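Local coordinates for protein probable phenazine-specific methyltransferase (Pseudomonas aeruginosa, PDB 2IP2) that transfers a methyl group from S-adenosyl-L-methionine to phenazine-1-carboxylate, giving 5-methylphenazine-1-carboxylate on the pathway to the blue virulence pigment pyocyanin, at residues L36-I41 / T84-R89; I70-G73 / Y79-T82; V99-E104 / G143-L148. One frame throughout, in Å; residues are numbered along the deposited sequence. Where two conformers were deposited one is given.

Contact 1 of 3, residues L36-I41 / T84-R89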
loop_
_atom_site.group_PDB
_atom_site.type_symbol
_atom_site.label_atom_id
_atom_site.label_comp_id
_atom_site.label_asym_id
_atom_site.label_seq_id
_atom_site.Cartn_x
_atom_site.Cartn_y
_atom_site.Cartn_z
ATOM N N LEU A 36 10.004 13.703 17.427
ATOM C CA LEU A 36 11.368 13.533 17.928
ATOM C C LEU A 36 12.368 14.277 17.066
ATOM O O LEU A 36 13.207 15.045 17.585
ATOM C CB LEU A 36 11.746 12.031 18.064
ATOM C CG LEU A 36 10.847 11.230 19.026
ATOM C CD1 LEU A 36 11.117 9.797 18.922
ATOM C CD2 LEU A 36 11.088 11.636 20.512
ATOM N N ILE A 37 12.313 14.047 15.763
ATOM C CA ILE A 37 13.233 14.715 14.829
ATOM C C ILE A 37 13.137 16.231 14.858
ATOM O O ILE A 37 14.193 16.912 14.879
ATOM C CB ILE A 37 13.097 14.172 13.367
ATOM C CG1 ILE A 37 13.658 12.727 13.321
ATOM C CG2 ILE A 37 13.790 15.098 12.375
ATOM C CD1 ILE A 37 13.207 11.855 12.072
ATOM N N GLU A 38 11.916 16.772 14.867
ATOM C CA GLU A 38 11.737 18.227 14.908
ATOM C C GLU A 38 12.375 18.824 16.153
ATOM O O GLU A 38 12.908 19.937 16.113
ATOM C CB GLU A 38 10.262 18.615 14.862
ATOM C CG GLU A 38 10.029 20.066 14.453
ATOM C CD GLU A 38 10.653 20.412 13.106
ATOM O OE1 GLU A 38 10.926 19.504 12.295
ATOM O OE2 GLU A 38 10.811 21.614 12.785
ATOM N N SER A 39 12.349 18.080 17.246
ATOM C CA SER A 39 12.952 18.574 18.520
ATOM C C SER A 39 14.476 18.398 18.589
ATOM O O SER A 39 15.106 18.740 19.612
ATOM C CB SER A 39 12.308 17.880 19.712
ATOM O OG SER A 39 12.719 16.515 19.819
ATOM N N GLY A 40 15.050 17.830 17.532
ATOM C CA GLY A 40 16.504 17.630 17.404
ATOM C C GLY A 40 17.070 16.275 17.776
ATOM O O GLY A 40 18.285 16.093 17.842
ATOM N N ILE A 41 16.196 15.298 18.024
ATOM C CA ILE A 41 16.645 13.934 18.290
ATOM C C ILE A 41 16.702 13.289 16.888
ATOM O O ILE A 41 15.653 13.018 16.249
ATOM C CB ILE A 41 15.645 13.186 19.149
ATOM C CG1 ILE A 41 15.435 13.922 20.482
ATOM C CG2 ILE A 41 16.099 11.712 19.384
ATOM C CD1 ILE A 41 14.218 13.437 21.294
ATOM N N THR A 84 6.175 16.440 3.566
ATOM C CA THR A 84 5.382 15.225 3.775
ATOM C C THR A 84 5.410 14.806 5.277
ATOM O O THR A 84 4.347 14.584 5.872
ATOM C CB THR A 84 5.829 14.032 2.855
ATOM O OG1 THR A 84 5.668 14.398 1.477
ATOM C CG2 THR A 84 4.922 12.834 3.086
ATOM N N SER A 85 6.604 14.717 5.877
ATOM C CA SER A 85 6.694 14.239 7.281
ATOM C C SER A 85 6.151 15.235 8.332
ATOM O O SER A 85 5.675 14.855 9.397
ATOM C CB SER A 85 8.092 13.742 7.630
ATOM O OG SER A 85 9.046 14.794 7.772
ATOM N N HIS A 86 6.238 16.521 8.030
ATOM C CA HIS A 86 5.544 17.556 8.841
ATOM C C HIS A 86 4.067 17.250 9.021
ATOM O O HIS A 86 3.486 17.511 10.057
ATOM C CB HIS A 86 5.756 18.944 8.210
ATOM C CG HIS A 86 7.077 19.562 8.547
ATOM N ND1 HIS A 86 7.518 19.716 9.843
ATOM C CD2 HIS A 86 8.034 20.106 7.756
ATOM C CE1 HIS A 86 8.693 20.315 9.837
ATOM N NE2 HIS A 86 9.024 20.567 8.585
ATOM N N LEU A 87 3.470 16.630 8.015
ATOM C CA LEU A 87 2.066 16.229 8.137
ATOM C C LEU A 87 1.832 15.084 9.105
ATOM O O LEU A 87 0.681 14.778 9.465
ATOM C CB LEU A 87 1.513 15.866 6.762
ATOM C CG LEU A 87 1.299 17.030 5.786
ATOM C CD1 LEU A 87 1.081 16.423 4.453
ATOM C CD2 LEU A 87 0.043 17.765 6.213
ATOM N N LEU A 88 2.909 14.432 9.531
ATOM C CA LEU A 88 2.776 13.391 10.529
ATOM C C LEU A 88 2.930 13.872 11.954
ATOM O O LEU A 88 2.703 13.096 12.912
ATOM C CB LEU A 88 3.785 12.245 10.266
ATOM C CG LEU A 88 3.802 11.622 8.876
ATOM C CD1 LEU A 88 4.990 10.702 8.805
ATOM C CD2 LEU A 88 2.472 10.895 8.553
ATOM N N ARG A 89 3.388 15.127 12.125
ATOM C CA ARG A 89 3.659 15.658 13.468
ATOM C C ARG A 89 2.400 15.867 14.290
ATOM O O ARG A 89 1.295 16.065 13.762
ATOM C CB ARG A 89 4.422 17.003 13.381
ATOM C CG ARG A 89 5.900 16.904 12.947
ATOM C CD ARG A 89 6.406 18.309 12.432
ATOM N NE ARG A 89 6.596 19.217 13.526
ATOM C CZ ARG A 89 6.343 20.511 13.511
ATOM N NH1 ARG A 89 5.875 21.131 12.419
ATOM N NH2 ARG A 89 6.577 21.187 14.620
#
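Glu38, at the end of helix 33-38, reaches out to His86 and Arg89, which sit on the turn that follows the wing of a winged-helix-like N-terminal dimerisation domain. Its CG lies anti to the backbone N (chi1 -161°), and the chain then bends at chi2, so that the CH2 groups run past the arginine while the carboxylate goes on to the histidine. Over one face of the Arg89 guanidinium lies Glu38 CG, 3.6 Å from Arg89 NH2. The carboxylate itself does not pair with this cation: Glu38 OE1 stays 4.5 Å from Arg89 NE, well out of the guanidinium plane, and no N-H points at it. Opposite charge may still favour the approach, although against Arg89 it is the aliphatic part of the glutamate that touches.

Against His86 the two side chains cross at about a right angle, with carboxylate and ring planes 64° apart. Glu38 OE1 comes within 3.4 Å of His86 CE1 at a slant to the ring, and no hydrogen bond joins them. The hydrogen-bond partner of this oxygen is Asn81, whose ND2 donates to OE1 from strand 78-81 of the wing. A long acidic residue suits this surface site because it can reach both Arg89 and a histidine of unknown charge and still accept that bond.

Behind Glu38 the helix closes in a Schellman motif, where Gly40 takes the positive phi that a residue without CB accepts easily. Ser39 suits the same end: its OG hydrogen-bonds to Leu36 O at 2.7 Å, while Ile41 N reaches that carbonyl oxygen from the opposite face of its plane.

Contact 2 of 3, residues I70-G73 / Y79-T82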
loop_
_atom_site.group_PDB
_atom_site.type_symbol
_atom_site.label_atom_id
_atom_site.label_comp_id
_atom_site.label_asym_id
_atom_site.label_seq_id
_atom_site.Cartn_x
_atom_site.Cartn_y
_atom_site.Cartn_z
ATOM N N ILE A 70 9.928 10.905 2.527
ATOM C CA ILE A 70 9.125 11.173 3.706
ATOM C C ILE A 70 9.922 11.912 4.751
ATOM O O ILE A 70 9.485 12.980 5.198
ATOM C CB ILE A 70 8.414 9.906 4.205
ATOM C CG1 ILE A 70 7.286 9.621 3.183
ATOM C CG2 ILE A 70 7.848 10.121 5.637
ATOM C CD1 ILE A 70 6.624 8.301 3.251
ATOM N N PHE A 71 11.066 11.398 5.165
ATOM C CA PHE A 71 12.021 12.277 5.894
ATOM C C PHE A 71 13.208 12.641 4.954
ATOM O O PHE A 71 13.263 12.161 3.819
ATOM C CB PHE A 71 12.579 11.561 7.141
ATOM C CG PHE A 71 11.536 11.297 8.208
ATOM C CD1 PHE A 71 11.124 12.313 9.056
ATOM C CD2 PHE A 71 10.931 10.031 8.353
ATOM C CE1 PHE A 71 10.172 12.124 10.021
ATOM C CE2 PHE A 71 9.922 9.824 9.384
ATOM C CZ PHE A 71 9.533 10.898 10.194
ATOM N N GLN A 72 14.171 13.430 5.450
ATOM C CA GLN A 72 15.401 13.702 4.693
ATOM C C GLN A 72 16.623 13.696 5.593
ATOM O O GLN A 72 16.494 13.625 6.818
ATOM C CB GLN A 72 15.331 15.046 3.920
ATOM C CG GLN A 72 15.307 16.335 4.799
ATOM C CD GLN A 72 15.114 17.629 3.980
ATOM O OE1 GLN A 72 14.232 18.428 4.267
ATOM N NE2 GLN A 72 15.958 17.837 2.984
ATOM N N GLY A 73 17.792 13.778 4.965
ATOM C CA GLY A 73 19.074 13.810 5.671
ATOM C C GLY A 73 19.552 12.419 5.992
ATOM O O GLY A 73 19.100 11.461 5.391
ATOM N N TYR A 79 18.851 13.593 10.760
ATOM C CA TYR A 79 17.594 13.515 9.986
ATOM C C TYR A 79 16.827 14.808 10.127
ATOM O O TYR A 79 17.012 15.526 11.105
ATOM C CB TYR A 79 16.741 12.393 10.563
ATOM C CG TYR A 79 17.310 11.038 10.293
ATOM C CD1 TYR A 79 17.472 10.577 8.973
ATOM C CD2 TYR A 79 17.684 10.221 11.342
ATOM C CE1 TYR A 79 18.029 9.299 8.714
ATOM C CE2 TYR A 79 18.227 8.936 11.108
ATOM C CZ TYR A 79 18.370 8.473 9.804
ATOM O OH TYR A 79 18.926 7.236 9.572
ATOM N N ALA A 80 15.891 15.070 9.209
ATOM C CA ALA A 80 15.123 16.308 9.271
ATOM C C ALA A 80 13.756 16.050 8.621
ATOM O O ALA A 80 13.630 15.173 7.755
ATOM C CB ALA A 80 15.896 17.462 8.495
ATOM N N ASN A 81 12.746 16.812 9.026
ATOM C CA ASN A 81 11.439 16.700 8.379
ATOM C C ASN A 81 11.406 17.240 6.937
ATOM O O ASN A 81 12.269 18.050 6.545
ATOM C CB ASN A 81 10.381 17.357 9.283
ATOM C CG ASN A 81 10.000 16.448 10.438
ATOM O OD1 ASN A 81 9.617 15.289 10.213
ATOM N ND2 ASN A 81 10.167 16.930 11.680
ATOM N N THR A 82 10.405 16.775 6.174
ATOM C CA THR A 82 10.091 17.234 4.820
ATOM C C THR A 82 8.645 17.772 4.862
ATOM O O THR A 82 7.945 17.563 5.873
ATOM C CB THR A 82 10.217 16.080 3.810
ATOM O OG1 THR A 82 9.342 14.995 4.187
ATOM C CG2 THR A 82 11.704 15.579 3.696
#
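Two backbone hydrogen bonds tie Gln72 to Ala80. Gln72 N donates to Ala80 O (2.9 Å, 160° at the hydrogen), and Ala80 N returns a more bent bond to Gln72 O. The latter oxygen also receives a CA-H...O contact from Tyr79 CA, 3.4 Å away. Beside this antiparallel hydrogen-bonded pair, Gly73 and Tyr79 form a non-hydrogen-bonded one; glycine suits its end of the pair, since phi is positive there.

Such pairing makes the segments a short beta hairpin, the wing of the winged-helix-like dimerisation domain.

Apolar contacts gather on the face that carries Gln72 and Ala80. With Gln72 CG between the backbone N and the carbonyl carbon (chi1 68°), the chain turns toward Ala80 and Thr82: Gln72 CG packs on the small CB of Ala80 at 3.9 Å, and the Gln72 and Thr82 side chains slide past each other, bringing Gln72 CB to 3.7 Å from Thr82 CG2. A methyl-bearing threonine can do this and still cap the following helix.

Polar-to-ring contacts mark the buried side. Phe71 and Asn81 lie side by side, with Asn81 OD1 at the edge of the phenyl ring, 3.2 Å from Phe71 CE1. This edge bears weakly positive hydrogens, which suits an amide oxygen already bonded to Ser85 OG. A large apolar ring fits here, packing on Ala34, Ile37, Met62 and Leu65. The Tyr79 ring turns an edge to Gln72 O, while its OH hydrogen-bonds to Asp44.

Contact 3 of 3, residues V99-E104 / G143-L148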
loop_
_atom_site.group_PDB
_atom_site.type_symbol
_atom_site.label_atom_id
_atom_site.label_comp_id
_atom_site.label_asym_id
_atom_site.label_seq_id
_atom_site.Cartn_x
_atom_site.Cartn_y
_atom_site.Cartn_z
ATOM N N VAL A 99 -3.662 9.000 9.990
ATOM C CA VAL A 99 -2.719 7.857 9.768
ATOM C C VAL A 99 -2.916 6.737 10.807
ATOM O O VAL A 99 -2.953 5.535 10.485
ATOM C CB VAL A 99 -1.234 8.341 9.760
ATOM C CG1 VAL A 99 -0.227 7.145 9.803
ATOM C CG2 VAL A 99 -0.960 9.296 8.531
ATOM N N LEU A 100 -3.028 7.138 12.073
ATOM C CA LEU A 100 -3.184 6.175 13.180
ATOM C C LEU A 100 -4.483 5.402 13.064
ATOM O O LEU A 100 -4.455 4.181 13.142
ATOM C CB LEU A 100 -3.066 6.853 14.557
ATOM C CG LEU A 100 -1.670 7.441 14.905
ATOM C CD1 LEU A 100 -1.760 8.271 16.222
ATOM C CD2 LEU A 100 -0.565 6.329 14.900
ATOM N N PHE A 101 -5.597 6.104 12.826
ATOM C CA PHE A 101 -6.913 5.443 12.712
ATOM C C PHE A 101 -6.930 4.532 11.493
ATOM O O PHE A 101 -7.376 3.392 11.527
ATOM C CB PHE A 101 -8.031 6.486 12.629
ATOM C CG PHE A 101 -9.392 5.898 12.915
ATOM C CD1 PHE A 101 -10.086 5.248 11.906
ATOM C CD2 PHE A 101 -9.910 5.905 14.200
ATOM C CE1 PHE A 101 -11.354 4.669 12.141
ATOM C CE2 PHE A 101 -11.169 5.319 14.466
ATOM C CZ PHE A 101 -11.886 4.699 13.410
ATOM N N TYR A 102 -6.318 4.997 10.418
ATOM C CA TYR A 102 -6.338 4.207 9.171
ATOM C C TYR A 102 -5.485 2.958 9.303
ATOM O O TYR A 102 -5.822 1.884 8.777
ATOM C CB TYR A 102 -5.830 5.088 8.070
ATOM C CG TYR A 102 -6.890 6.019 7.481
ATOM C CD1 TYR A 102 -7.992 6.480 8.225
ATOM C CD2 TYR A 102 -6.778 6.426 6.181
ATOM C CE1 TYR A 102 -8.977 7.330 7.612
ATOM C CE2 TYR A 102 -7.745 7.267 5.568
ATOM C CZ TYR A 102 -8.801 7.713 6.281
ATOM O OH TYR A 102 -9.708 8.569 5.655
ATOM N N GLY A 103 -4.401 3.091 10.077
ATOM C CA GLY A 103 -3.474 1.963 10.333
ATOM C C GLY A 103 -3.893 1.018 11.443
ATOM O O GLY A 103 -3.221 0.014 11.682
ATOM N N GLU A 104 -5.038 1.292 12.060
ATOM C CA GLU A 104 -5.561 0.464 13.156
ATOM C C GLU A 104 -6.903 -0.015 12.709
ATOM O O GLU A 104 -6.971 -1.009 11.992
ATOM C CB GLU A 104 -5.548 1.262 14.466
ATOM C CG GLU A 104 -4.091 1.436 14.963
ATOM C CD GLU A 104 -3.834 2.470 16.092
ATOM O OE1 GLU A 104 -4.811 3.022 16.705
ATOM O OE2 GLU A 104 -2.609 2.722 16.331
ATOM N N GLY A 143 -14.822 6.899 18.821
ATOM C CA GLY A 143 -15.508 8.078 18.308
ATOM C C GLY A 143 -14.635 9.341 18.342
ATOM O O GLY A 143 -14.538 10.052 17.340
ATOM N N ARG A 144 -14.018 9.612 19.496
ATOM C CA ARG A 144 -13.026 10.686 19.634
ATOM C C ARG A 144 -11.893 10.604 18.601
ATOM O O ARG A 144 -11.583 11.569 17.900
ATOM C CB ARG A 144 -12.405 10.619 21.041
ATOM C CG ARG A 144 -11.422 11.765 21.392
ATOM C CD ARG A 144 -10.729 11.505 22.747
ATOM N NE ARG A 144 -9.871 10.310 22.746
ATOM C CZ ARG A 144 -8.678 10.238 22.152
ATOM N NH1 ARG A 144 -8.188 11.286 21.517
ATOM N NH2 ARG A 144 -7.960 9.117 22.221
ATOM N N ARG A 145 -11.288 9.441 18.492
ATOM C CA ARG A 145 -10.214 9.268 17.493
ATOM C C ARG A 145 -10.647 9.445 16.049
ATOM O O ARG A 145 -9.860 9.951 15.165
ATOM C CB ARG A 145 -9.593 7.914 17.690
ATOM C CG ARG A 145 -8.693 7.870 18.967
ATOM C CD ARG A 145 -7.939 6.547 19.047
ATOM N NE ARG A 145 -8.811 5.423 19.354
ATOM C CZ ARG A 145 -9.131 4.492 18.457
ATOM N NH1 ARG A 145 -8.619 4.555 17.232
ATOM N NH2 ARG A 145 -9.956 3.509 18.779
ATOM N N PHE A 146 -11.880 9.034 15.760
ATOM C CA PHE A 146 -12.329 9.141 14.363
ATOM C C PHE A 146 -12.513 10.609 13.976
ATOM O O PHE A 146 -12.170 11.032 12.828
ATOM C CB PHE A 146 -13.593 8.296 14.072
ATOM C CG PHE A 146 -14.018 8.376 12.618
ATOM C CD1 PHE A 146 -13.161 7.892 11.627
ATOM C CD2 PHE A 146 -15.200 8.990 12.243
ATOM C CE1 PHE A 146 -13.506 8.034 10.257
ATOM C CE2 PHE A 146 -15.569 9.046 10.869
ATOM C CZ PHE A 146 -14.694 8.568 9.922
ATOM N N LEU A 147 -13.060 11.393 14.918
ATOM C CA LEU A 147 -13.234 12.815 14.721
ATOM C C LEU A 147 -11.867 13.479 14.469
ATOM O O LEU A 147 -11.731 14.266 13.542
ATOM C CB LEU A 147 -13.971 13.466 15.921
ATOM C CG LEU A 147 -15.476 13.153 16.108
ATOM C CD1 LEU A 147 -15.992 13.892 17.328
ATOM C CD2 LEU A 147 -16.296 13.505 14.856
ATOM N N LEU A 148 -10.858 13.140 15.271
ATOM C CA LEU A 148 -9.503 13.648 15.047
ATOM C C LEU A 148 -8.971 13.198 13.670
ATOM O O LEU A 148 -8.287 13.943 12.968
ATOM C CB LEU A 148 -8.563 13.140 16.158
ATOM C CG LEU A 148 -8.165 13.884 17.445
ATOM C CD1 LEU A 148 -9.011 15.058 17.752
ATOM C CD2 LEU A 148 -7.924 12.855 18.663
#
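Phe101 and Phe146 both carry CG anti to the backbone N, at chi1 -163° and -178°, which swings each ring out from its helix to meet the other, whereas Arg145 has CG beside its backbone N and bends back at chi3 to bring its guanidinium to the Phe101 ring. The contact packs helix 96-102 against helix 140-150, both in the helical part of the chain that precedes the Rossmann-like methyltransferase sheet.

Phe146 CD1 sits over one face of the Phe101 ring, offset toward the rim and 3.7 Å from Phe101 CE1. The rings meet obliquely, with centroids 5.3 Å apart, and fit neither a parallel stack nor a T-shape. Phe146 CB adds to the touch, at 3.9 Å from Phe101 CE2. Phenylalanine suits both places: each helix contributes a flat apolar group where the two segments have their nearest CA atoms, those of Phe101 and Phe146, 6.8 Å apart. Phe132 and Phe106 extend the aromatic cluster with edge-to-face contacts, to Phe146 and Phe101 respectively.

Arg145 also meets the Phe101 ring, through CD2 and CE2. Its side chain crosses that of Phe101 at about a right angle, and the guanidinium plane is turned 27° from the ring, with Arg145 NH1 slanting in to 3.6 Å from Phe101 CD2. A long arginine suits this border, its CB lying against the phenyl while its charged end continues to Glu105, with which NH2 forms a salt bridge through OE2. Glu104, the N-cap residue of the next helix, gives its OE2 to Tyr26 OH; its other oxygen, OE1, remains 4.1 Å from Arg145 NH1, out of the guanidinium plane, so that charge alone relates them.

In the fold
Contacts 1 and 2 belong to the N-terminal dimerisation domain, their centres about 8 Å apart. The hairpin of contact 2 falls, in sequence, between the two segments of contact 1; strand 78-81 leads directly into helix 83-86, and Asn81 ties the hairpin to Glu38. Contact 3 comes later in the chain, its centre about 19 Å from that of contact 1 and 24 Å from that of contact 2. Leu88 on Val99 makes a direct touch between contacts 1 and 3. Both of these contacts also border the second subunit, so the path from the dimerisation domain toward the catalytic region runs beside the dimer interface. The side chain of Phe146 is about 8 Å from that of Arg241, a predicted S-adenosyl-L-methionine-binding residue.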